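Side-chain contacts in putative metal-dependent isothiocyanate hydrolase SaxA (PDB 6BRM), which probably hydrolyses isothiocyanates, using a pair of zinc ions held in a fold of the metallo-beta-lactamase superfamily: residues K2-Q5 / L11-Q14; V63-T66 / H72-E75; M200-T205 / R236-E241; H221-S224 / L230-A233. All coordinates share one frame; numbering follows the deposited sequence.

Contact 1 of 4, residues K2-Q5 / L11-Q14; sequences KLTQ and LVLQ
Thr4 and Val12 stand shoulder to shoulder, their side chains rising in the same direction, on one face of an antiparallel beta hairpin formed by strands 2-7 and 10-15. The methyl CG2 of Val12 sits 3.5 Å from Thr4 OG1 and about as close to Thr4 CB, so the threonine offers its carbon and its hydroxyl alike to this branch. With OG1 beside the backbone N (chi1 -43°), the hydroxyl can also reach Thr256 of strand 256-258 by a hydrogen bond. Lys2 and Gln14 share this face, touching through their CB atoms, while their longer ends run on in the same direction, alongside each other.

Leu3, Gln5, Leu11 and Leu13 occupy the other face. There the Leu3 side chain slants across that of Leu11, its CD2 lying 3.7 Å from Leu11 CB and near both Leu11 methyls. This side is buried against the second sheet, where Leu3 meets Ile159 and Leu13 meets Ile161. Four backbone hydrogen bonds join the strands in the pairs Lys2-Gln14 and Thr4-Val12. The straightest of them runs from Thr4 N to Val12 O over 2.9 Å, with an angle of 169° at the hydrogen.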
loop_
_atom_site.group_PDB
_atom_site.type_symbol
_atom_site.label_atom_id
_atom_site.label_comp_id
_atom_site.label_asym_id
_atom_site.label_seq_id
_atom_site.Cartn_x
_atom_site.Cartn_y
_atom_site.Cartn_z
ATOM N N LYS B 2 -6.828 -8.390 27.678
ATOM C CA LYS B 2 -8.188 -7.921 27.909
ATOM C C LYS B 2 -8.446 -6.762 26.947
ATOM O O LYS B 2 -7.936 -5.660 27.151
ATOM C CB LYS B 2 -8.382 -7.490 29.368
ATOM C CG LYS B 2 -8.928 -8.588 30.278
ATOM C CD LYS B 2 -8.606 -8.348 31.748
ATOM C CE LYS B 2 -9.338 -7.142 32.322
ATOM N NZ LYS B 2 -8.821 -6.782 33.672
ATOM N N LEU B 3 -9.196 -7.042 25.881
ATOM C CA LEU B 3 -9.664 -6.022 24.941
ATOM C C LEU B 3 -11.102 -5.661 25.313
ATOM O O LEU B 3 -11.951 -6.549 25.419
ATOM C CB LEU B 3 -9.616 -6.554 23.500
ATOM C CG LEU B 3 -9.502 -5.567 22.323
ATOM C CD1 LEU B 3 -9.961 -6.234 21.034
ATOM C CD2 LEU B 3 -10.271 -4.267 22.518
ATOM N N THR B 4 -11.364 -4.368 25.508
ATOM C CA THR B 4 -12.710 -3.859 25.773
ATOM C C THR B 4 -13.165 -3.001 24.597
ATOM O O THR B 4 -12.497 -2.034 24.245
ATOM C CB THR B 4 -12.752 -2.993 27.054
ATOM O OG1 THR B 4 -11.986 -3.612 28.095
ATOM C CG2 THR B 4 -14.184 -2.789 27.535
ATOM N N GLN B 5 -14.292 -3.363 23.985
ATOM C CA GLN B 5 -14.964 -2.487 23.026
ATOM C C GLN B 5 -15.618 -1.368 23.831
ATOM O O GLN B 5 -16.353 -1.647 24.784
ATOM C CB GLN B 5 -16.019 -3.268 22.229
ATOM C CG GLN B 5 -16.814 -2.466 21.193
ATOM C CD GLN B 5 -15.969 -1.927 20.050
ATOM O OE1 GLN B 5 -14.876 -2.421 19.775
ATOM N NE2 GLN B 5 -16.482 -0.912 19.372
ATOM N N LEU B 11 -11.309 1.778 22.081
ATOM C CA LEU B 11 -11.147 0.556 22.863
ATOM C C LEU B 11 -9.965 0.676 23.814
ATOM O O LEU B 11 -9.019 1.422 23.539
ATOM C CB LEU B 11 -10.980 -0.660 21.942
ATOM C CG LEU B 11 -10.080 -0.555 20.701
ATOM C CD1 LEU B 11 -8.646 -0.947 21.018
ATOM C CD2 LEU B 11 -10.622 -1.425 19.576
ATOM N N VAL B 12 -10.042 -0.035 24.941
ATOM C CA VAL B 12 -8.915 -0.147 25.871
ATOM C C VAL B 12 -8.375 -1.572 25.835
ATOM O O VAL B 12 -9.143 -2.535 25.773
ATOM C CB VAL B 12 -9.242 0.313 27.320
ATOM C CG1 VAL B 12 -9.627 1.784 27.323
ATOM C CG2 VAL B 12 -10.344 -0.512 27.970
ATOM N N LEU B 13 -7.047 -1.678 25.862
ATOM C CA LEU B 13 -6.329 -2.928 25.629
ATOM C C LEU B 13 -5.287 -3.122 26.719
ATOM O O LEU B 13 -4.273 -2.418 26.737
ATOM C CB LEU B 13 -5.653 -2.874 24.254
ATOM C CG LEU B 13 -4.656 -3.967 23.856
ATOM C CD1 LEU B 13 -5.218 -5.364 24.097
ATOM C CD2 LEU B 13 -4.252 -3.795 22.398
ATOM N N GLN B 14 -5.547 -4.059 27.635
ATOM C CA GLN B 14 -4.566 -4.443 28.649
ATOM C C GLN B 14 -3.669 -5.544 28.076
ATOM O O GLN B 14 -4.103 -6.687 27.923
ATOM C CB GLN B 14 -5.249 -4.888 29.945
ATOM C CG GLN B 14 -4.270 -5.093 31.102
ATOM C CD GLN B 14 -4.850 -4.795 32.480
ATOM O OE1 GLN B 14 -5.708 -3.923 32.644
ATOM N NE2 GLN B 14 -4.355 -5.505 33.486
#

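Contact 2 of 4, residues V63-T66 / H72-E75; sequences VILT and HWDE. With ZN (zinc ion), chain M.
The backbones stay apart, 7.4 Å between the CA atoms of Leu65 and His72 at the nearest, and no hydrogen bond joins them, so the contact rests on side chains, chiefly Leu65 against Trp73. Leu65 directs its branched end over one face of the Trp73 indole. Its CD2 lies 3.9 Å from the centroid of the five-membered ring and only 14° off the ring normal, a well-centred CH-pi contact. The other methyl, CD1, comes down on the same face, 3.9 Å from Trp73 CE3, near the rim of the six-membered ring. Trp73 CG stands anti to its backbone N (chi1 -179°), which sets the indole face against Leu65. Ile98 of helix 92-100 touches both Leu65 and Trp73, continuing the apolar layer.

Thr66 OG1 stands 4.1 Å from His72 ND1, and the two are linked through Asp23, whose OD2 is hydrogen-bonded to both. Asp23 is thus in the second shell and would hold the rotation of the imidazole, whose opposite nitrogen, NE2, binds a zinc ion at 2.2 Å. Asp71, Asp164, His221 and two waters complete that ion's coordination, water 1 lying in the plane of the His72 ring at its edge. Farther along, Asp74 is the N-cap of helix 75-80. The turn from strand 62-64 to this helix carries His67, His69, Asp71 and His72, the HxHxDH zinc-binding motif of the metallo-beta-lactamase superfamily.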
loop_
_atom_site.group_PDB
_atom_site.type_symbol
_atom_site.label_atom_id
_atom_site.label_comp_id
_atom_site.label_asym_id
_atom_site.label_seq_id
_atom_site.Cartn_x
_atom_site.Cartn_y
_atom_site.Cartn_z
ATOM N N VAL B 63 -1.954 6.760 25.255
ATOM C CA VAL B 63 -3.003 6.823 24.238
ATOM C C VAL B 63 -2.355 6.561 22.875
ATOM O O VAL B 63 -1.215 6.964 22.644
ATOM C CB VAL B 63 -3.698 8.208 24.255
ATOM C CG1 VAL B 63 -4.724 8.340 23.141
ATOM C CG2 VAL B 63 -4.366 8.457 25.605
ATOM N N ILE B 64 -3.081 5.888 21.982
ATOM C CA ILE B 64 -2.589 5.607 20.629
ATOM C C ILE B 64 -3.604 6.119 19.602
ATOM O O ILE B 64 -4.760 5.702 19.618
ATOM C CB ILE B 64 -2.305 4.100 20.410
ATOM C CG1 ILE B 64 -1.490 3.522 21.581
ATOM C CG2 ILE B 64 -1.551 3.887 19.098
ATOM C CD1 ILE B 64 -1.251 2.028 21.513
ATOM N N LEU B 65 -3.160 7.025 18.726
ATOM C CA LEU B 65 -3.982 7.581 17.645
ATOM C C LEU B 65 -3.531 7.014 16.301
ATOM O O LEU B 65 -2.404 7.275 15.863
ATOM C CB LEU B 65 -3.866 9.113 17.605
ATOM C CG LEU B 65 -4.814 9.974 18.450
ATOM C CD1 LEU B 65 -5.226 9.301 19.750
ATOM C CD2 LEU B 65 -4.169 11.325 18.734
ATOM N N THR B 66 -4.419 6.256 15.652
ATOM C CA THR B 66 -4.174 5.735 14.305
ATOM C C THR B 66 -4.212 6.865 13.275
ATOM O O THR B 66 -3.444 6.857 12.314
ATOM C CB THR B 66 -5.199 4.656 13.903
ATOM O OG1 THR B 66 -6.526 5.203 13.924
ATOM C CG2 THR B 66 -5.120 3.458 14.845
ATOM N N HIS B 72 -12.279 9.190 15.649
ATOM C CA HIS B 72 -11.183 8.559 16.398
ATOM C C HIS B 72 -10.468 9.491 17.392
ATOM O O HIS B 72 -9.614 9.036 18.149
ATOM C CB HIS B 72 -10.150 8.017 15.406
ATOM C CG HIS B 72 -10.719 7.065 14.408
ATOM N ND1 HIS B 72 -10.595 5.700 14.529
ATOM C CD2 HIS B 72 -11.434 7.280 13.278
ATOM C CE1 HIS B 72 -11.203 5.112 13.515
ATOM N NE2 HIS B 72 -11.721 6.049 12.739
ATOM N N TRP B 73 -10.822 10.777 17.396
ATOM C CA TRP B 73 -10.115 11.810 18.156
ATOM C C TRP B 73 -10.912 13.113 18.025
ATOM O O TRP B 73 -10.597 13.970 17.186
ATOM C CB TRP B 73 -8.681 11.976 17.628
ATOM C CG TRP B 73 -7.837 12.998 18.341
ATOM C CD1 TRP B 73 -7.281 14.121 17.798
ATOM C CD2 TRP B 73 -7.439 12.980 19.717
ATOM N NE1 TRP B 73 -6.568 14.804 18.750
ATOM C CE2 TRP B 73 -6.646 14.126 19.937
ATOM C CE3 TRP B 73 -7.680 12.106 20.788
ATOM C CZ2 TRP B 73 -6.087 14.424 21.186
ATOM C CZ3 TRP B 73 -7.125 12.402 22.034
ATOM C CH2 TRP B 73 -6.337 13.551 22.219
ATOM N N ASP B 74 -11.962 13.235 18.840
ATOM C CA ASP B 74 -12.878 14.392 18.793
ATOM C C ASP B 74 -12.476 15.489 19.772
ATOM O O ASP B 74 -11.583 15.293 20.600
ATOM C CB ASP B 74 -14.343 13.963 19.021
ATOM C CG ASP B 74 -14.591 13.318 20.387
ATOM O OD1 ASP B 74 -13.678 13.249 21.236
ATOM O OD2 ASP B 74 -15.729 12.862 20.607
ATOM N N GLU B 75 -13.147 16.636 19.668
ATOM C CA GLU B 75 -12.900 17.788 20.551
ATOM C C GLU B 75 -13.113 17.434 22.030
ATOM O O GLU B 75 -12.352 17.885 22.882
ATOM C CB GLU B 75 -13.786 18.982 20.149
ATOM C CG GLU B 75 -13.366 20.334 20.729
ATOM C CD GLU B 75 -12.123 20.930 20.073
ATOM O OE1 GLU B 75 -12.031 20.928 18.822
ATOM O OE2 GLU B 75 -11.238 21.426 20.810
HETATM ZN ZN ZN M . -13.210 5.984 11.130
HETATM O O HOH W 1 -12.817 8.013 10.357
HETATM O O HOH W 2 -14.512 5.884 9.358
#

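Contact 3 of 4, residues M200-T205 / R236-E241; sequences MGKEDT and REFSLE
One face of the Phe238 ring is covered by the side chain of Lys202, which crosses it at about a right angle to the phenylalanine's own direction. Lys202 CG lies almost over the middle of the ring, 4.0 Å from the centroid and 11° off the normal, in a CH-pi contact. CB and CD lie near the ring on either side of that point, CD coming to 3.8 Å from Phe238 CD1. Lys202 has CG between its backbone N and carbonyl carbon (chi1 68°) and is extended beyond, which draws the methylenes across the aromatic surface and sends the ammonium past it to a salt bridge with Glu234. The backbone of Lys202 takes part as well: its carbonyl O is 3.4 Å from Phe238 CE2 and also accepts the amide of Thr205. His242 meets the Phe238 ring too, with the planes turned by about 40°.

This contact lies near the surface, away from the zinc ions. It joins the start of helix 203-211 to the last turns of helix 232-241. Leu235 of helix 232-241 also touches both Lys202 and Thr205, and Ile248 of strand 248-249 receives Thr205 from one helix and Ser239 from the other.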
loop_
_atom_site.group_PDB
_atom_site.type_symbol
_atom_site.label_atom_id
_atom_site.label_comp_id
_atom_site.label_asym_id
_atom_site.label_seq_id
_atom_site.Cartn_x
_atom_site.Cartn_y
_atom_site.Cartn_z
ATOM N N MET B 200 -13.672 -1.198 5.925
ATOM C CA MET B 200 -14.071 -2.598 5.699
ATOM C C MET B 200 -15.558 -2.822 5.954
ATOM O O MET B 200 -16.239 -1.976 6.541
ATOM C CB MET B 200 -13.255 -3.558 6.575
ATOM C CG MET B 200 -11.755 -3.346 6.490
ATOM S SD MET B 200 -10.741 -4.754 6.957
ATOM C CE MET B 200 -9.924 -5.136 5.409
ATOM N N GLY B 201 -16.043 -3.979 5.506
ATOM C CA GLY B 201 -17.437 -4.377 5.681
ATOM C C GLY B 201 -17.572 -5.839 6.043
ATOM O O GLY B 201 -16.668 -6.428 6.641
ATOM N N LYS B 202 -18.715 -6.420 5.684
ATOM C CA LYS B 202 -18.989 -7.835 5.942
ATOM C C LYS B 202 -18.141 -8.756 5.058
ATOM O O LYS B 202 -17.594 -9.739 5.557
ATOM C CB LYS B 202 -20.492 -8.153 5.805
ATOM C CG LYS B 202 -21.077 -8.052 4.399
ATOM C CD LYS B 202 -22.600 -7.989 4.432
ATOM C CE LYS B 202 -23.194 -7.991 3.032
ATOM N NZ LYS B 202 -24.680 -7.921 3.050
ATOM N N GLU B 203 -18.019 -8.429 3.767
ATOM C CA GLU B 203 -17.218 -9.229 2.815
ATOM C C GLU B 203 -15.770 -9.424 3.264
ATOM O O GLU B 203 -15.204 -10.506 3.101
ATOM C CB GLU B 203 -17.219 -8.594 1.415
ATOM C CG GLU B 203 -18.492 -8.828 0.610
ATOM C CD GLU B 203 -18.353 -8.393 -0.843
ATOM O OE1 GLU B 203 -19.094 -7.477 -1.266
ATOM O OE2 GLU B 203 -17.499 -8.962 -1.561
ATOM N N ASP B 204 -15.188 -8.372 3.837
ATOM C CA ASP B 204 -13.796 -8.388 4.283
ATOM C C ASP B 204 -13.567 -9.268 5.518
ATOM O O ASP B 204 -12.437 -9.658 5.788
ATOM C CB ASP B 204 -13.304 -6.961 4.537
ATOM C CG ASP B 204 -13.316 -6.101 3.276
ATOM O OD1 ASP B 204 -14.140 -6.360 2.378
ATOM O OD2 ASP B 204 -12.509 -5.154 3.180
ATOM N N THR B 205 -14.631 -9.572 6.261
ATOM C CA THR B 205 -14.584 -10.559 7.349
ATOM C C THR B 205 -14.303 -11.976 6.828
ATOM O O THR B 205 -13.489 -12.697 7.404
ATOM C CB THR B 205 -15.907 -10.572 8.154
ATOM O OG1 THR B 205 -16.146 -9.274 8.712
ATOM C CG2 THR B 205 -15.866 -11.589 9.278
ATOM N N ARG B 236 -23.768 -10.577 11.990
ATOM C CA ARG B 236 -24.060 -11.877 12.596
ATOM C C ARG B 236 -24.845 -12.769 11.629
ATOM O O ARG B 236 -24.534 -13.951 11.485
ATOM C CB ARG B 236 -24.826 -11.707 13.910
ATOM C CG ARG B 236 -25.068 -13.009 14.669
ATOM C CD ARG B 236 -24.894 -12.821 16.170
ATOM N NE ARG B 236 -23.483 -12.664 16.537
ATOM C CZ ARG B 236 -23.027 -12.171 17.694
ATOM N NH1 ARG B 236 -23.856 -11.755 18.657
ATOM N NH2 ARG B 236 -21.715 -12.086 17.891
ATOM N N GLU B 237 -25.844 -12.188 10.962
ATOM C CA GLU B 237 -26.616 -12.884 9.917
ATOM C C GLU B 237 -25.730 -13.334 8.741
ATOM O O GLU B 237 -25.949 -14.404 8.169
ATOM C CB GLU B 237 -27.758 -11.984 9.419
ATOM C CG GLU B 237 -28.752 -12.647 8.469
ATOM C CD GLU B 237 -29.875 -11.717 8.029
ATOM O OE1 GLU B 237 -30.651 -12.113 7.133
ATOM O OE2 GLU B 237 -29.992 -10.593 8.567
ATOM N N PHE B 238 -24.741 -12.513 8.392
ATOM C CA PHE B 238 -23.740 -12.864 7.380
ATOM C C PHE B 238 -22.792 -13.971 7.852
ATOM O O PHE B 238 -22.408 -14.832 7.058
ATOM C CB PHE B 238 -22.927 -11.622 6.990
ATOM C CG PHE B 238 -21.997 -11.841 5.828
ATOM C CD1 PHE B 238 -22.471 -11.771 4.521
ATOM C CD2 PHE B 238 -20.645 -12.106 6.038
ATOM C CE1 PHE B 238 -21.615 -11.965 3.445
ATOM C CE2 PHE B 238 -19.785 -12.302 4.966
ATOM C CZ PHE B 238 -20.270 -12.232 3.668
ATOM N N SER B 239 -22.406 -13.934 9.128
ATOM C CA SER B 239 -21.488 -14.932 9.700
ATOM C C SER B 239 -22.129 -16.318 9.830
ATOM O O SER B 239 -21.481 -17.329 9.556
ATOM C CB SER B 239 -20.957 -14.467 11.061
ATOM O OG SER B 239 -21.977 -14.452 12.041
ATOM N N LEU B 240 -23.393 -16.353 10.252
ATOM C CA LEU B 240 -24.183 -17.596 10.291
ATOM C C LEU B 240 -24.345 -18.231 8.906
ATOM O O LEU B 240 -24.361 -19.456 8.779
ATOM C CB LEU B 240 -25.572 -17.335 10.889
ATOM C CG LEU B 240 -25.622 -16.974 12.380
ATOM C CD1 LEU B 240 -26.888 -16.198 12.715
ATOM C CD2 LEU B 240 -25.507 -18.221 13.248
ATOM N N GLU B 241 -24.464 -17.383 7.886
ATOM C CA GLU B 241 -24.669 -17.817 6.501
ATOM C C GLU B 241 -23.488 -18.620 5.945
ATOM O O GLU B 241 -23.687 -19.672 5.339
ATOM C CB GLU B 241 -24.935 -16.596 5.614
ATOM C CG GLU B 241 -25.478 -16.910 4.228
ATOM C CD GLU B 241 -25.971 -15.669 3.504
ATOM O OE1 GLU B 241 -25.451 -14.560 3.774
ATOM O OE2 GLU B 241 -26.883 -15.804 2.659
#

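Contact 4 of 4, residues H221-S224 / L230-A233; sequences HMES and LTRA. With ZN (zinc ion), chain M.
The amide N of Arg232 donates to Glu223 OE2 over 3.2 Å, approaching from above the carboxylate plane and not within it. Arg232 is the first residue of helix 232-241, so the glutamate binds at the helix start, where Thr231 holds the N-cap position but makes no capping bond with its own side chain. The positive end of the helix would be expected to stabilise the carboxylate's negative charge.

The second oxygen, Glu223 OE1, is 3.3 Å from Arg232 NE and forms a salt bridge. It stands well out of the guanidinium plane, the two flat groups being inclined by 37°, and the attraction is one of charge with no N-H aimed at the oxygen. Arg232 bends at chi2 and chi3, which lays its CD and NE alongside Glu223 OE1, while its NH1 pairs with Asp253.

In the metallo-beta-lactamase fold seen here, this turn follows strand 216-220 and carries a metal ligand: His221 NE2 binds zinc at 2.2 Å, on an ion shared with Asp71, His72 and Asp164. Next along, Met222 points the other way from the histidine, toward the helix. Its CG lies 3.7 Å from Arg232 NH2, and its terminal CE reaches 4.0 Å from Arg232 CD. Met222 CB faces the carbonyl O of Leu230 at 3.8 Å, and Leu235 of helix 232-241 touches the side chains of both Met222 and Leu230.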
loop_
_atom_site.group_PDB
_atom_site.type_symbol
_atom_site.label_atom_id
_atom_site.label_comp_id
_atom_site.label_asym_id
_atom_site.label_seq_id
_atom_site.Cartn_x
_atom_site.Cartn_y
_atom_site.Cartn_z
ATOM N N HIS B 221 -16.023 -0.489 15.062
ATOM C CA HIS B 221 -16.257 0.703 14.231
ATOM C C HIS B 221 -17.653 0.685 13.575
ATOM O O HIS B 221 -17.787 1.005 12.392
ATOM C CB HIS B 221 -15.129 0.848 13.183
ATOM C CG HIS B 221 -14.956 2.235 12.637
ATOM N ND1 HIS B 221 -15.981 2.941 12.044
ATOM C CD2 HIS B 221 -13.860 3.028 12.552
ATOM C CE1 HIS B 221 -15.529 4.119 11.647
ATOM N NE2 HIS B 221 -14.241 4.194 11.933
ATOM N N MET B 222 -18.686 0.323 14.342
ATOM C CA MET B 222 -20.077 0.356 13.842
ATOM C C MET B 222 -21.129 0.660 14.919
ATOM O O MET B 222 -20.900 0.421 16.104
ATOM C CB MET B 222 -20.418 -0.946 13.106
ATOM C CG MET B 222 -20.206 -2.223 13.898
ATOM S SD MET B 222 -20.387 -3.692 12.860
ATOM C CE MET B 222 -19.810 -4.946 13.996
ATOM N N GLU B 223 -22.275 1.191 14.477
ATOM C CA GLU B 223 -23.388 1.633 15.347
ATOM C C GLU B 223 -22.960 2.724 16.334
ATOM O O GLU B 223 -23.183 2.618 17.546
ATOM C CB GLU B 223 -24.030 0.450 16.082
ATOM C CG GLU B 223 -24.525 -0.653 15.162
ATOM C CD GLU B 223 -25.350 -1.698 15.888
ATOM O OE1 GLU B 223 -25.093 -1.957 17.082
ATOM O OE2 GLU B 223 -26.254 -2.273 15.257
ATOM N N SER B 224 -22.339 3.766 15.786
ATOM C CA SER B 224 -21.756 4.862 16.575
ATOM C C SER B 224 -21.808 6.198 15.840
ATOM O O SER B 224 -22.129 7.219 16.450
ATOM C CB SER B 224 -20.311 4.545 16.940
ATOM O OG SER B 224 -20.206 3.293 17.592
ATOM N N LEU B 230 -23.254 -0.615 8.203
ATOM C CA LEU B 230 -23.327 -2.029 8.598
ATOM C C LEU B 230 -23.885 -2.129 10.021
ATOM O O LEU B 230 -23.452 -1.396 10.909
ATOM C CB LEU B 230 -21.938 -2.681 8.520
ATOM C CG LEU B 230 -21.835 -4.146 8.080
ATOM C CD1 LEU B 230 -20.391 -4.619 8.183
ATOM C CD2 LEU B 230 -22.745 -5.056 8.887
ATOM N N THR B 231 -24.840 -3.035 10.224
ATOM C CA THR B 231 -25.474 -3.262 11.525
ATOM C C THR B 231 -24.931 -4.542 12.176
ATOM O O THR B 231 -24.629 -5.509 11.480
ATOM C CB THR B 231 -27.009 -3.380 11.359
ATOM O OG1 THR B 231 -27.472 -2.380 10.443
ATOM C CG2 THR B 231 -27.738 -3.198 12.687
ATOM N N ARG B 232 -24.798 -4.522 13.506
ATOM C CA ARG B 232 -24.502 -5.720 14.332
ATOM C C ARG B 232 -25.258 -6.962 13.856
ATOM O O ARG B 232 -24.655 -8.012 13.614
ATOM C CB ARG B 232 -24.860 -5.472 15.815
ATOM C CG ARG B 232 -23.709 -5.534 16.817
ATOM C CD ARG B 232 -22.730 -4.367 16.728
ATOM N NE ARG B 232 -22.471 -3.750 18.039
ATOM C CZ ARG B 232 -21.393 -3.031 18.370
ATOM N NH1 ARG B 232 -21.294 -2.530 19.602
ATOM N NH2 ARG B 232 -20.404 -2.806 17.504
ATOM N N ALA B 233 -26.577 -6.816 13.734
ATOM C CA ALA B 233 -27.475 -7.898 13.316
ATOM C C ALA B 233 -27.187 -8.429 11.910
ATOM O O ALA B 233 -27.301 -9.632 11.677
ATOM C CB ALA B 233 -28.925 -7.437 13.414
HETATM ZN ZN ZN M . -13.210 5.984 11.130
HETATM O O HOH W 1 -12.817 8.013 10.357
HETATM O O HOH W 2 -14.512 5.884 9.358
#

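From the N terminus, contact 1 closes the short hairpin turn between strands 2-7 and 10-15. Contact 2 follows in series, closing the loop that runs from strand 62-64 of the same sheet to helix 75-80. Much later, contact 3 brings together segments 200-205 and 236-241, closing a loop of 30 intervening residues that includes strand 216-220, and contact 4 is nested inside it, bridging that strand's exit and the start of helix 232-241. Contacts 3 and 4 also touch, Leu230 packing on Gly201 and Lys202. Contacts 2 and 4, with centres about 20 Å apart, meet at one zinc ion through His72 and His221, uniting loops that follow strands of the two sheets.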